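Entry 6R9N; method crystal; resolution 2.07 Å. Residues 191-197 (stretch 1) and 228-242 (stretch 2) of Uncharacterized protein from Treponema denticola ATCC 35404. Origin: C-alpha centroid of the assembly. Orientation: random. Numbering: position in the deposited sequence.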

# COMPACT_ATOMS: atom_id res chain seq x y z
N LEU A 191 20.61 -6.22 5.82
CA LEU A 191 19.22 -6.66 5.88
C LEU A 191 18.22 -5.52 5.67
O LEU A 191 17.06 -5.78 5.33
CB LEU A 191 18.97 -7.36 7.22
CG LEU A 191 19.99 -8.42 7.62
CD1 LEU A 191 19.54 -9.13 8.89
CD2 LEU A 191 20.22 -9.43 6.50
N ILE A 192 18.65 -4.28 5.83
CA ILE A 192 17.76 -3.13 5.77
C ILE A 192 18.11 -2.16 4.65
O ILE A 192 17.29 -1.29 4.33
CB ILE A 192 17.71 -2.39 7.13
CG1 ILE A 192 18.99 -1.58 7.34
CG2 ILE A 192 17.48 -3.39 8.27
CD1 ILE A 192 18.97 -0.68 8.61
N GLU A 193 19.30 -2.25 4.06
CA GLU A 193 19.77 -1.19 3.17
C GLU A 193 18.96 -1.14 1.87
O GLU A 193 18.41 -0.09 1.51
CB GLU A 193 21.26 -1.38 2.88
CG GLU A 193 21.88 -0.19 2.16
CD GLU A 193 23.34 -0.42 1.84
OE1 GLU A 193 24.11 0.57 1.78
OE2 GLU A 193 23.73 -1.60 1.66
N GLY A 194 18.87 -2.26 1.17
CA GLY A 194 18.11 -2.29 -0.07
C GLY A 194 16.68 -1.85 0.12
O GLY A 194 16.14 -1.08 -0.69
N PHE A 195 16.03 -2.32 1.19
CA PHE A 195 14.64 -1.96 1.43
C PHE A 195 14.48 -0.45 1.64
O PHE A 195 13.58 0.17 1.05
CB PHE A 195 14.11 -2.73 2.64
CG PHE A 195 12.67 -2.45 2.95
CD1 PHE A 195 11.66 -3.11 2.26
CD2 PHE A 195 12.33 -1.55 3.95
CE1 PHE A 195 10.33 -2.87 2.55
CE2 PHE A 195 11.00 -1.27 4.22
CZ PHE A 195 10.00 -1.94 3.53
N HIS A 196 15.34 0.16 2.46
CA HIS A 196 15.16 1.59 2.71
C HIS A 196 15.55 2.43 1.49
O HIS A 196 14.88 3.42 1.17
CB HIS A 196 15.93 2.02 3.96
CG HIS A 196 15.30 1.54 5.24
ND1 HIS A 196 15.47 0.25 5.71
CD2 HIS A 196 14.49 2.16 6.13
CE1 HIS A 196 14.80 0.11 6.85
NE2 HIS A 196 14.19 1.25 7.12
N VAL A 197 16.60 2.02 0.78
CA VAL A 197 17.01 2.75 -0.42
C VAL A 197 15.87 2.77 -1.44
O VAL A 197 15.64 3.79 -2.11
CB VAL A 197 18.29 2.14 -1.02
CG1 VAL A 197 18.46 2.58 -2.47
CG2 VAL A 197 19.50 2.52 -0.19
N ILE A 228 14.66 -5.58 16.75
CA ILE A 228 14.35 -4.31 17.41
C ILE A 228 15.64 -3.56 17.71
O ILE A 228 16.64 -4.17 18.13
CB ILE A 228 13.53 -4.56 18.70
CG1 ILE A 228 12.15 -5.12 18.35
CG2 ILE A 228 13.43 -3.29 19.57
CD1 ILE A 228 11.58 -6.08 19.37
N TYR A 229 15.63 -2.24 17.52
CA TYR A 229 16.76 -1.39 17.88
C TYR A 229 16.59 -0.88 19.30
O TYR A 229 15.53 -0.34 19.65
CB TYR A 229 16.86 -0.19 16.91
CG TYR A 229 16.85 -0.59 15.45
CD1 TYR A 229 15.65 -0.83 14.78
CD2 TYR A 229 18.03 -0.72 14.74
CE1 TYR A 229 15.64 -1.20 13.44
CE2 TYR A 229 18.03 -1.08 13.40
CZ TYR A 229 16.83 -1.33 12.76
OH TYR A 229 16.82 -1.71 11.44
N LYS A 230 17.61 -1.07 20.14
CA LYS A 230 17.58 -0.52 21.49
C LYS A 230 18.92 0.11 21.81
O LYS A 230 19.94 -0.18 21.18
CB LYS A 230 17.16 -1.56 22.54
CG LYS A 230 18.20 -2.57 22.93
CD LYS A 230 17.74 -3.35 24.17
CE LYS A 230 18.51 -4.66 24.36
NZ LYS A 230 19.97 -4.50 24.58
N ASP A 231 18.88 1.06 22.75
CA ASP A 231 20.07 1.74 23.31
C ASP A 231 20.85 2.41 22.19
O ASP A 231 20.25 3.13 21.37
CB ASP A 231 20.86 0.73 24.13
CG ASP A 231 20.06 0.17 25.29
OD1 ASP A 231 19.16 0.87 25.79
OD2 ASP A 231 20.34 -0.98 25.69
N GLU A 232 22.16 2.19 22.08
CA GLU A 232 22.98 2.84 21.07
C GLU A 232 22.52 2.50 19.66
O GLU A 232 22.86 3.23 18.72
CB GLU A 232 24.44 2.43 21.26
CG GLU A 232 24.73 1.00 20.85
CD GLU A 232 24.35 -0.03 21.92
OE1 GLU A 232 24.39 0.31 23.13
OE2 GLU A 232 24.01 -1.19 21.55
N GLN A 233 21.79 1.41 19.46
CA GLN A 233 21.37 1.08 18.11
C GLN A 233 20.25 1.99 17.61
O GLN A 233 20.11 2.16 16.40
CB GLN A 233 20.95 -0.40 18.03
CG GLN A 233 22.08 -1.42 18.29
CD GLN A 233 23.29 -1.25 17.37
OE1 GLN A 233 23.28 -0.47 16.43
NE2 GLN A 233 24.35 -1.99 17.66
N VAL A 234 19.47 2.60 18.52
CA VAL A 234 18.53 3.65 18.12
C VAL A 234 19.28 4.80 17.48
O VAL A 234 18.95 5.24 16.37
CB VAL A 234 17.71 4.15 19.33
CG1 VAL A 234 16.91 5.39 18.91
CG2 VAL A 234 16.81 3.04 19.90
N ASN A 235 20.30 5.32 18.18
CA ASN A 235 21.15 6.37 17.61
C ASN A 235 21.78 5.92 16.31
O ASN A 235 21.84 6.68 15.34
CB ASN A 235 22.23 6.76 18.61
CG ASN A 235 21.75 7.78 19.60
OD1 ASN A 235 20.79 8.52 19.34
ND2 ASN A 235 22.39 7.82 20.77
N ASN A 236 22.29 4.69 16.28
CA ASN A 236 22.95 4.20 15.07
C ASN A 236 21.98 4.22 13.90
O ASN A 236 22.29 4.74 12.83
CB ASN A 236 23.48 2.79 15.30
CG ASN A 236 24.80 2.78 16.05
OD1 ASN A 236 25.46 3.81 16.19
ND2 ASN A 236 25.20 1.61 16.52
N PHE A 237 20.77 3.69 14.10
CA PHE A 237 19.80 3.65 13.02
C PHE A 237 19.41 5.06 12.57
O PHE A 237 19.43 5.38 11.38
CB PHE A 237 18.56 2.86 13.43
CG PHE A 237 17.48 2.91 12.40
CD1 PHE A 237 17.58 2.14 11.25
CD2 PHE A 237 16.42 3.78 12.53
CE1 PHE A 237 16.61 2.21 10.28
CE2 PHE A 237 15.45 3.85 11.56
CZ PHE A 237 15.55 3.06 10.43
N LEU A 238 19.07 5.92 13.53
CA LEU A 238 18.65 7.28 13.19
C LEU A 238 19.75 8.02 12.44
O LEU A 238 19.46 8.72 11.45
CB LEU A 238 18.26 8.04 14.45
CG LEU A 238 17.07 7.45 15.20
CD1 LEU A 238 16.67 8.29 16.41
CD2 LEU A 238 15.91 7.29 14.24
N ASN A 239 21.01 7.89 12.87
CA ASN A 239 22.10 8.58 12.18
C ASN A 239 22.22 8.08 10.74
O ASN A 239 22.35 8.89 9.81
CB ASN A 239 23.42 8.38 12.92
CG ASN A 239 23.46 9.10 14.25
OD1 ASN A 239 22.64 9.99 14.52
ND2 ASN A 239 24.41 8.72 15.10
N TRP A 240 22.14 6.76 10.55
CA TRP A 240 22.25 6.20 9.21
C TRP A 240 21.10 6.67 8.31
O TRP A 240 21.31 7.05 7.16
CB TRP A 240 22.28 4.67 9.31
CG TRP A 240 22.12 3.97 8.00
CD1 TRP A 240 23.10 3.74 7.07
CD2 TRP A 240 20.92 3.39 7.48
NE1 TRP A 240 22.58 3.04 6.00
CE2 TRP A 240 21.24 2.82 6.23
CE3 TRP A 240 19.61 3.30 7.95
CZ2 TRP A 240 20.30 2.16 5.45
CZ3 TRP A 240 18.67 2.65 7.17
CH2 TRP A 240 19.02 2.09 5.93
N LEU A 241 19.87 6.64 8.84
CA LEU A 241 18.71 6.98 8.02
C LEU A 241 18.71 8.44 7.59
O LEU A 241 18.39 8.75 6.44
CB LEU A 241 17.42 6.66 8.80
CG LEU A 241 16.13 6.86 8.00
CD1 LEU A 241 16.14 6.03 6.71
CD2 LEU A 241 14.90 6.55 8.85
N SER A 242 19.11 9.35 8.49
CA SER A 242 18.99 10.77 8.20
C SER A 242 19.84 11.18 7.00
O SER A 242 19.50 12.14 6.32
CB SER A 242 19.38 11.60 9.43
OG SER A 242 20.76 11.45 9.69
O HOH W 1 24.57 2.70 3.51

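What does the strand that opens stretch 2 bring to the contact? It brings one side chain, that of Tyr229, whose CA-to-CB bond points toward stretch 1. The ring carries its hydroxyl far enough for Tyr229 OH to lie 3.6 Å from Ile192 CG2, a van der Waals approach in which the methyl carbon has no hydrogen bond to offer. The hydroxyl is satisfied by a partner elsewhere in the structure. Between this strand and the middle of the following helix, the chain stays clear of stretch 1: Lys230 and Asp231 form a long salt bridge with each other, NZ of Lys230 lying 3.7 Å from OD2 of Asp231, and Asn236 ND2 donates a hydrogen bond of 2.8 Å to Gln233 OE1.

How does Phe237 reach stretch 1 when its CA-to-CB bond points sideways? With chi1 in the t well, the end of its ring comes nearer than its beginning, and it meets two residues one helical turn apart. Both lie at the ring's edge, near its plane: Phe237 CE1 is 4.1 Å from Ile192 CD1, an apolar contact, and Phe237 CZ is 4.0 Å from His196 NE2. The two rings make an offset edge-to-face pair, the edge of Phe237 toward the face of His196, with centroids 5.8 Å apart and planes at 67°. The His196 ring is also tied to its own helix: His196 ND1 donates a hydrogen bond of 2.8 Å to Ile192 O, the same carbonyl that accepts from His196 N at 3.1 Å. Its NE2 is hydrogen-bonded elsewhere in the structure.

Why is Trp240 the centre of the contact? It has the largest area covered by the other stretch, 80 Å², and it touches Ile192, Glu193 and His196. Ile192 CD1 sits over the face of the indole, 4.0 Å from the centroid of the six-membered ring and 27° off its normal, a CH-pi arrangement whose closest atoms are Ile192 CD1 and Trp240 CZ3 at 3.6 Å. Toward His196 the tryptophan instead turns its edge: the planes stand at 81°, nearly perpendicular, with Trp240 CZ3 over one face of the imidazole. Trp240 CH2 also comes within 3.7 Å of His196 CB. Beside Glu193, Trp240 CZ2 packs 4.1 Å from Glu193 CA, while a water joins the polar ends, donating to Glu193 OE1 at 2.8 Å and accepting from Trp240 NE1 at 3.2 Å. No direct hydrogen bond crosses between the stretches, so this water is a polar link in a largely apolar and aromatic contact.

What does Leu241 add? Its CA-to-CB bond points sideways, but the end of the side chain comes nearer, placing Leu241 CD1 4.2 Å from His196 CD2. Here the CA atoms of His196 and Leu241 are 8.4 Å apart, against 10.1 Å for those of Ile192 and Phe237. The helix axes, inclined at 38°, come no closer than 12.2 Å, and the contacts between the helices are made by side chains reaching across that distance, apart from the approach of Glu193 CA to Trp240.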